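Local coordinates for protein iron aquisition yersiniabactin synthesis enzyme, YbtT (Escherichia coli, PDB 6BA9) that is a low-specificity type II thioesterase, a hydrolase that maintains production of the metallophore yersiniabactin by its NRPS/PKS pathway, at residues P185-A190 / W212-V216; A190-S196 / V216-I222; P59-I63 / A167-T172. The protein carries 1 engineered substitution. One frame throughout, in Å; residues are numbered along the deposited sequence.

Contact 1 of 3, residues P185-A190 / W212-V216; sequences PLRTPA and WLSHV
L186 and L213 bridge two loops of this alpha/beta-hydrolase fold just before they become the neighbouring parallel strands 190-195 and 216-222. L186 N bonds to W212 O at 3.0 Å, while L186 O receives S214 N at 2.9 Å in a nearly straight bond (170° at the hydrogen). Beside these bonds water 1 links the segments: it accepts from H215 N at 2.9 Å and lies 2.8 Å from both L186 O and T188 O, which compete for its protons. Nearer the strands, A190 N reaches H215 O at 2.9 Å, and between these points the register slips by one residue.

A side chain joins in from H215. With CG beside its own backbone N (chi1 -60°), the imidazole turns its edge to R187 O, and ND1 donates to that oxygen at 3.1 Å, with the acceptor close to the ring plane. P185 lays CB and CG against S214 OG. Inward, L213 splits its branches: CD2 meets L186 CB, and CD1 meets A190 CB at 3.9 Å.

Behind this shell, E104 of helix 91-105 takes R187 N and T188 OG1, and W212 NE1 bonds to H122 ND1, outside the two segments.

Contact 2 of 3, residues A190-S196 / V216-I222; sequences ALLLCGS and VTGPVVI
A190 O takes T217 N at 2.9 Å and a proton from water 2, also at 2.9 Å; the same water lies 3.0 Å from T217 OG1. This is the first rung between parallel strands 190-195 and 216-222, the last pair in the alpha/beta-hydrolase sheet and the two strands of a beta-alpha-beta unit whose helix is 203-207. Backbone bonds then run from L192 N to T217 O, V220 N to L192 O, C194 N to V220 O and I222 N to C194 O, until S196 N closes the series on I222 O.

The regular pairing is broken once. Between L191-T217 and L193-V220 the outer strand carries an extra residue, a beta bulge at G218-P219. G218 has phi 114°, a value seldom adopted by residues with a side chain, and the peptide leading into P219 is cis.

On one side of the sheet L193 and V220 lie alongside each other, CD2 to CB at 3.9 Å. L191 CD1 reaches V220 CG2, and L193 CD1 meets I222 CD1; helix 233-243 covers this layer through F236, Q239 and H243. On the other side L192 presses CG against V216 CG2 at 3.6 Å, with CD1 of the leucine close behind. W203 of helix 203-207 lies against both C194 and P219. C194 SG, set between its backbone N and carbonyl carbon (chi1 71°), sits against two residues of the outer strand: V221 CG2 at 3.8 Å and P219 CB at 3.9 Å.

Contact 3 of 3, residues P59-I63 / A167-T172; sequences PLRSI and ADFYAT
P59 and R61 lie along helix 155-174, where two alanines one turn apart, A167 and A171, let the loop come close to the helix backbone. Two apolar contacts cross. P59 CB rests on A167 CB at 3.7 Å, with the ring's CG just behind. At the far end I63, its CG1 beside the backbone N (chi1 -64°), sends CD1 to A171 CB at 4.1 Å.

Side chain also meets backbone: A171 CB packs against the R61 carbonyl, and I63 CG1 lies against A171 O at 3.4 Å. One CA-H...O contact crosses directly, A171 CA to R61 O at 3.5 Å. The edge of the Y170 ring also lies near that oxygen, CD1 at 3.6 Å, with the oxygen close to the ring plane. Y170 gets there by carrying CG anti to its backbone N (chi1 179°), which also puts CD1 beside R61 CB.

The hydrogen bonding between the segments passes through water. Water 3 donates to L60 O and to D168 OD1, each at 2.8 Å. Water 4 accepts from I63 N at 2.9 Å and donates to A171 O, so it serves a peptide N-H in the first turn of helix 63-77. D168 OD2 takes a salt bridge from R51 and a bond from G24 N.

The loop delivers the chain into helix 63-77, where S62 is the N-cap and bonds Q65 N through OG. Helix 155-174 belongs to the insertion between sheet strands 112-116 and 190-195, where thioesterases of this alpha/beta-hydrolase fold probably carry their lid. L60 turns onto L66 and L69 of helix 63-77, while I63 lies between helix 155-174 and helix 91-105, touching M91 and V95.

Contacts 1 and 2 are successive parts of one pairing: they share A190 and V216, and L213 CD1 touches L192 CD2 at 3.8 Å. All three contacts are partly buried. Contact 1 joins irregular chain, a histidine and a water completing its interrupted backbone bonds; L186, L213 and A190 are buried, R187 and H215 exposed. Contact 2, at the sheet's edge, runs on parallel-strand backbone bonds, interrupted by one bulge, with leucines buried and T217 and V221 exposed. Contact 3, about 25 Å from either, centre to centre, sets a loop on a helix through small side chains, one CA-H...O contact and bridging waters; A167, A171 and I63 are buried, R61 and Y170 exposed.

Contact 1 of 3, residues P185-A190 / W212-V216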
# COMPACT_ATOMS: atom_id res chain seq x y z
N PRO A 185 6.20 13.15 14.03
CA PRO A 185 6.63 12.59 12.75
C PRO A 185 7.29 11.24 12.98
O PRO A 185 7.80 10.93 14.06
CB PRO A 185 7.65 13.61 12.24
CG PRO A 185 8.20 14.23 13.48
CD PRO A 185 7.05 14.28 14.45
N LEU A 186 7.25 10.42 11.95
CA LEU A 186 7.88 9.12 12.02
C LEU A 186 9.36 9.25 11.74
O LEU A 186 9.77 10.05 10.88
CB LEU A 186 7.26 8.18 10.99
CG LEU A 186 5.82 7.74 11.26
CD1 LEU A 186 5.49 6.54 10.37
CD2 LEU A 186 5.61 7.38 12.72
N ARG A 187 10.17 8.50 12.48
CA ARG A 187 11.62 8.52 12.32
C ARG A 187 12.15 7.39 11.47
O ARG A 187 13.33 7.43 11.08
CB ARG A 187 12.29 8.53 13.68
CG ARG A 187 12.18 9.88 14.37
CD ARG A 187 11.00 9.95 15.31
NE ARG A 187 10.77 11.30 15.82
CZ ARG A 187 10.08 11.58 16.93
NH1 ARG A 187 9.57 10.59 17.66
NH2 ARG A 187 9.91 12.84 17.31
N THR A 188 11.34 6.39 11.15
CA THR A 188 11.80 5.33 10.26
C THR A 188 12.22 5.94 8.92
O THR A 188 11.46 6.73 8.34
CB THR A 188 10.66 4.34 10.04
OG1 THR A 188 10.33 3.66 11.27
CG2 THR A 188 11.02 3.29 8.98
N PRO A 189 13.37 5.57 8.37
CA PRO A 189 13.76 6.11 7.06
C PRO A 189 12.74 5.74 6.00
O PRO A 189 12.27 4.60 5.93
CB PRO A 189 15.10 5.42 6.80
CG PRO A 189 15.64 5.14 8.15
CD PRO A 189 14.43 4.74 8.96
N ALA A 190 12.41 6.73 5.17
CA ALA A 190 11.27 6.66 4.28
C ALA A 190 11.66 7.06 2.87
O ALA A 190 12.48 7.97 2.65
CB ALA A 190 10.14 7.55 4.76
N TRP A 212 5.16 14.62 7.48
CA TRP A 212 4.91 13.53 8.42
C TRP A 212 6.13 12.68 8.72
O TRP A 212 6.05 11.76 9.55
CB TRP A 212 3.80 12.64 7.83
CG TRP A 212 2.50 13.31 7.69
CD1 TRP A 212 2.08 14.09 6.65
CD2 TRP A 212 1.42 13.29 8.62
NE1 TRP A 212 0.80 14.55 6.88
CE2 TRP A 212 0.38 14.07 8.10
CE3 TRP A 212 1.23 12.67 9.87
CZ2 TRP A 212 -0.82 14.25 8.75
CZ3 TRP A 212 0.04 12.86 10.51
CH2 TRP A 212 -0.98 13.63 9.96
N LEU A 213 7.26 12.93 8.06
CA LEU A 213 8.38 12.00 8.01
C LEU A 213 9.68 12.76 8.25
O LEU A 213 10.03 13.66 7.48
CB LEU A 213 8.41 11.31 6.64
CG LEU A 213 7.16 10.53 6.25
CD1 LEU A 213 7.23 10.11 4.77
CD2 LEU A 213 6.99 9.32 7.15
N SER A 214 10.39 12.41 9.32
CA SER A 214 11.63 13.12 9.68
C SER A 214 12.82 12.77 8.80
O SER A 214 13.76 13.58 8.68
CB SER A 214 11.97 12.83 11.13
OG SER A 214 10.94 13.35 11.95
N HIS A 215 12.85 11.59 8.20
CA HIS A 215 14.02 11.08 7.47
C HIS A 215 13.49 10.52 6.17
O HIS A 215 13.09 9.35 6.10
CB HIS A 215 14.78 10.04 8.29
CG HIS A 215 15.28 10.58 9.58
ND1 HIS A 215 14.83 10.13 10.81
CD2 HIS A 215 16.16 11.58 9.85
CE1 HIS A 215 15.43 10.82 11.77
NE2 HIS A 215 16.23 11.70 11.21
N VAL A 216 13.45 11.35 5.13
CA VAL A 216 12.69 11.01 3.93
C VAL A 216 13.45 11.44 2.69
O VAL A 216 14.10 12.49 2.66
CB VAL A 216 11.29 11.64 4.00
CG1 VAL A 216 11.37 13.14 4.10
CG2 VAL A 216 10.44 11.21 2.81
O HOH W 1 10.94 9.46 8.35

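Contact 2 of 3, residues A190-S196 / V216-I222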
# COMPACT_ATOMS: atom_id res chain seq x y z
N ALA A 190 12.41 6.73 5.17
CA ALA A 190 11.27 6.66 4.28
C ALA A 190 11.66 7.06 2.87
O ALA A 190 12.48 7.97 2.65
CB ALA A 190 10.14 7.55 4.76
N LEU A 191 11.02 6.39 1.90
CA LEU A 191 11.15 6.68 0.49
C LEU A 191 9.78 6.98 -0.07
O LEU A 191 8.83 6.22 0.18
CB LEU A 191 11.73 5.48 -0.24
CG LEU A 191 11.77 5.52 -1.76
CD1 LEU A 191 12.67 6.66 -2.27
CD2 LEU A 191 12.24 4.18 -2.31
N LEU A 192 9.66 8.07 -0.81
CA LEU A 192 8.44 8.47 -1.48
C LEU A 192 8.59 8.19 -2.97
O LEU A 192 9.58 8.60 -3.58
CB LEU A 192 8.20 9.97 -1.29
CG LEU A 192 8.12 10.50 0.14
CD1 LEU A 192 7.87 12.00 0.16
CD2 LEU A 192 7.06 9.80 0.95
N LEU A 193 7.61 7.48 -3.53
CA LEU A 193 7.56 7.17 -4.95
C LEU A 193 6.29 7.76 -5.55
O LEU A 193 5.22 7.75 -4.91
CB LEU A 193 7.58 5.66 -5.18
CG LEU A 193 8.80 4.89 -4.70
CD1 LEU A 193 8.62 3.42 -4.98
CD2 LEU A 193 10.06 5.41 -5.38
N CYS A 194 6.40 8.25 -6.77
CA CYS A 194 5.24 8.68 -7.54
C CYS A 194 5.45 8.29 -9.00
O CYS A 194 6.57 7.94 -9.42
CB CYS A 194 4.93 10.16 -7.36
SG CYS A 194 6.15 11.27 -8.14
N GLY A 195 4.37 8.36 -9.76
CA GLY A 195 4.39 7.99 -11.17
C GLY A 195 4.36 9.20 -12.08
O GLY A 195 3.60 10.14 -11.87
N SER A 196 5.18 9.16 -13.14
CA SER A 196 5.28 10.29 -14.06
C SER A 196 3.92 10.68 -14.63
O SER A 196 3.65 11.87 -14.86
CB SER A 196 6.23 9.96 -15.21
OG SER A 196 5.83 8.83 -15.95
N VAL A 216 13.45 11.35 5.13
CA VAL A 216 12.69 11.01 3.93
C VAL A 216 13.45 11.44 2.69
O VAL A 216 14.10 12.49 2.66
CB VAL A 216 11.29 11.64 4.00
CG1 VAL A 216 11.37 13.14 4.10
CG2 VAL A 216 10.44 11.21 2.81
N THR A 217 13.38 10.60 1.67
CA THR A 217 13.95 10.85 0.36
C THR A 217 12.83 10.79 -0.66
O THR A 217 11.98 9.90 -0.60
CB THR A 217 14.97 9.77 0.00
OG1 THR A 217 16.02 9.74 0.97
CG2 THR A 217 15.56 10.02 -1.39
N GLY A 218 12.86 11.71 -1.62
CA GLY A 218 11.89 11.73 -2.70
C GLY A 218 10.98 12.94 -2.68
O GLY A 218 11.20 13.88 -1.90
N PRO A 219 9.94 12.96 -3.53
CA PRO A 219 9.53 11.85 -4.40
C PRO A 219 10.54 11.49 -5.48
O PRO A 219 11.20 12.36 -6.07
CB PRO A 219 8.23 12.36 -5.04
CG PRO A 219 7.72 13.44 -4.10
CD PRO A 219 8.97 14.07 -3.55
N VAL A 220 10.70 10.19 -5.67
CA VAL A 220 11.42 9.63 -6.80
C VAL A 220 10.36 9.20 -7.82
O VAL A 220 9.40 8.50 -7.47
CB VAL A 220 12.30 8.45 -6.37
CG1 VAL A 220 12.91 7.73 -7.58
CG2 VAL A 220 13.40 8.92 -5.38
N VAL A 221 10.51 9.67 -9.05
CA VAL A 221 9.51 9.49 -10.10
C VAL A 221 9.82 8.21 -10.86
O VAL A 221 10.91 8.04 -11.41
CB VAL A 221 9.49 10.69 -11.05
CG1 VAL A 221 8.44 10.48 -12.16
CG2 VAL A 221 9.20 11.97 -10.32
N ILE A 222 8.85 7.31 -10.90
CA ILE A 222 8.88 6.13 -11.75
C ILE A 222 8.05 6.43 -13.00
O ILE A 222 6.93 6.95 -12.90
CB ILE A 222 8.36 4.91 -10.98
CG1 ILE A 222 9.34 4.59 -9.83
CG2 ILE A 222 8.15 3.72 -11.92
CD1 ILE A 222 8.95 3.45 -8.97
O HOH W 2 15.33 7.82 3.21

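Contact 3 of 3, residues P59-I63 / A167-T172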
# COMPACT_ATOMS: atom_id res chain seq x y z
N PRO A 59 -15.21 -7.12 5.31
CA PRO A 59 -14.16 -6.14 5.06
C PRO A 59 -14.21 -5.01 6.08
O PRO A 59 -15.28 -4.62 6.58
CB PRO A 59 -14.45 -5.64 3.64
CG PRO A 59 -15.85 -5.98 3.38
CD PRO A 59 -16.19 -7.18 4.21
N LEU A 60 -13.03 -4.51 6.42
CA LEU A 60 -12.90 -3.38 7.32
C LEU A 60 -13.05 -2.05 6.59
O LEU A 60 -12.84 -1.93 5.38
CB LEU A 60 -11.56 -3.43 8.05
CG LEU A 60 -11.31 -4.72 8.82
CD1 LEU A 60 -10.08 -4.58 9.67
CD2 LEU A 60 -12.51 -5.12 9.69
N ARG A 61 -13.47 -1.04 7.35
CA ARG A 61 -13.78 0.28 6.83
C ARG A 61 -12.91 1.37 7.45
O ARG A 61 -13.24 2.56 7.38
CB ARG A 61 -15.27 0.56 7.03
CG ARG A 61 -16.11 -0.50 6.33
CD ARG A 61 -17.56 -0.16 6.30
NE ARG A 61 -18.15 0.05 7.62
CZ ARG A 61 -18.74 -0.89 8.35
NH1 ARG A 61 -18.82 -2.14 7.92
NH2 ARG A 61 -19.27 -0.57 9.52
N SER A 62 -11.76 0.98 8.02
CA SER A 62 -10.84 1.88 8.71
C SER A 62 -9.39 1.50 8.41
O SER A 62 -8.98 0.36 8.63
CB SER A 62 -11.09 1.77 10.22
OG SER A 62 -10.01 2.27 10.97
N ILE A 63 -8.62 2.49 7.96
CA ILE A 63 -7.18 2.33 7.76
C ILE A 63 -6.48 1.96 9.07
O ILE A 63 -5.61 1.09 9.10
CB ILE A 63 -6.59 3.62 7.14
CG1 ILE A 63 -7.17 3.90 5.75
CG2 ILE A 63 -5.05 3.57 7.13
CD1 ILE A 63 -6.94 2.76 4.72
N ALA A 167 -16.12 -0.79 0.71
CA ALA A 167 -15.47 -0.81 2.01
C ALA A 167 -14.05 -0.24 1.92
O ALA A 167 -13.66 0.62 2.70
CB ALA A 167 -15.45 -2.22 2.58
N ASP A 168 -13.29 -0.71 0.93
CA ASP A 168 -11.92 -0.25 0.77
C ASP A 168 -11.89 1.25 0.49
O ASP A 168 -11.10 2.00 1.08
CB ASP A 168 -11.22 -0.96 -0.40
CG ASP A 168 -10.92 -2.44 -0.16
OD1 ASP A 168 -11.21 -3.01 0.90
OD2 ASP A 168 -10.39 -3.05 -1.13
N PHE A 169 -12.72 1.71 -0.46
CA PHE A 169 -12.70 3.13 -0.83
C PHE A 169 -13.23 4.01 0.30
O PHE A 169 -12.73 5.13 0.50
CB PHE A 169 -13.42 3.35 -2.16
CG PHE A 169 -12.52 3.12 -3.35
CD1 PHE A 169 -11.77 4.17 -3.84
CD2 PHE A 169 -12.44 1.89 -3.96
CE1 PHE A 169 -10.93 3.97 -4.92
CE2 PHE A 169 -11.59 1.72 -5.05
CZ PHE A 169 -10.87 2.75 -5.51
N TYR A 170 -14.20 3.53 1.07
CA TYR A 170 -14.64 4.28 2.24
C TYR A 170 -13.49 4.41 3.25
O TYR A 170 -13.23 5.51 3.77
CB TYR A 170 -15.88 3.67 2.90
CG TYR A 170 -16.28 4.48 4.13
CD1 TYR A 170 -15.75 4.18 5.39
CD2 TYR A 170 -17.11 5.57 4.01
CE1 TYR A 170 -16.06 4.95 6.47
CE2 TYR A 170 -17.43 6.34 5.12
CZ TYR A 170 -16.90 6.03 6.33
OH TYR A 170 -17.21 6.79 7.44
N ALA A 171 -12.76 3.33 3.49
CA ALA A 171 -11.63 3.40 4.42
C ALA A 171 -10.62 4.43 3.95
O ALA A 171 -10.14 5.25 4.74
CB ALA A 171 -10.96 2.03 4.52
N THR A 172 -10.25 4.37 2.68
CA THR A 172 -9.15 5.20 2.22
C THR A 172 -9.57 6.67 2.11
O THR A 172 -8.73 7.55 2.30
CB THR A 172 -8.57 4.64 0.91
OG1 THR A 172 -7.31 5.26 0.64
CG2 THR A 172 -9.45 4.91 -0.28
O HOH W 3 -10.89 -2.85 3.64
O HOH W 4 -10.05 5.02 7.50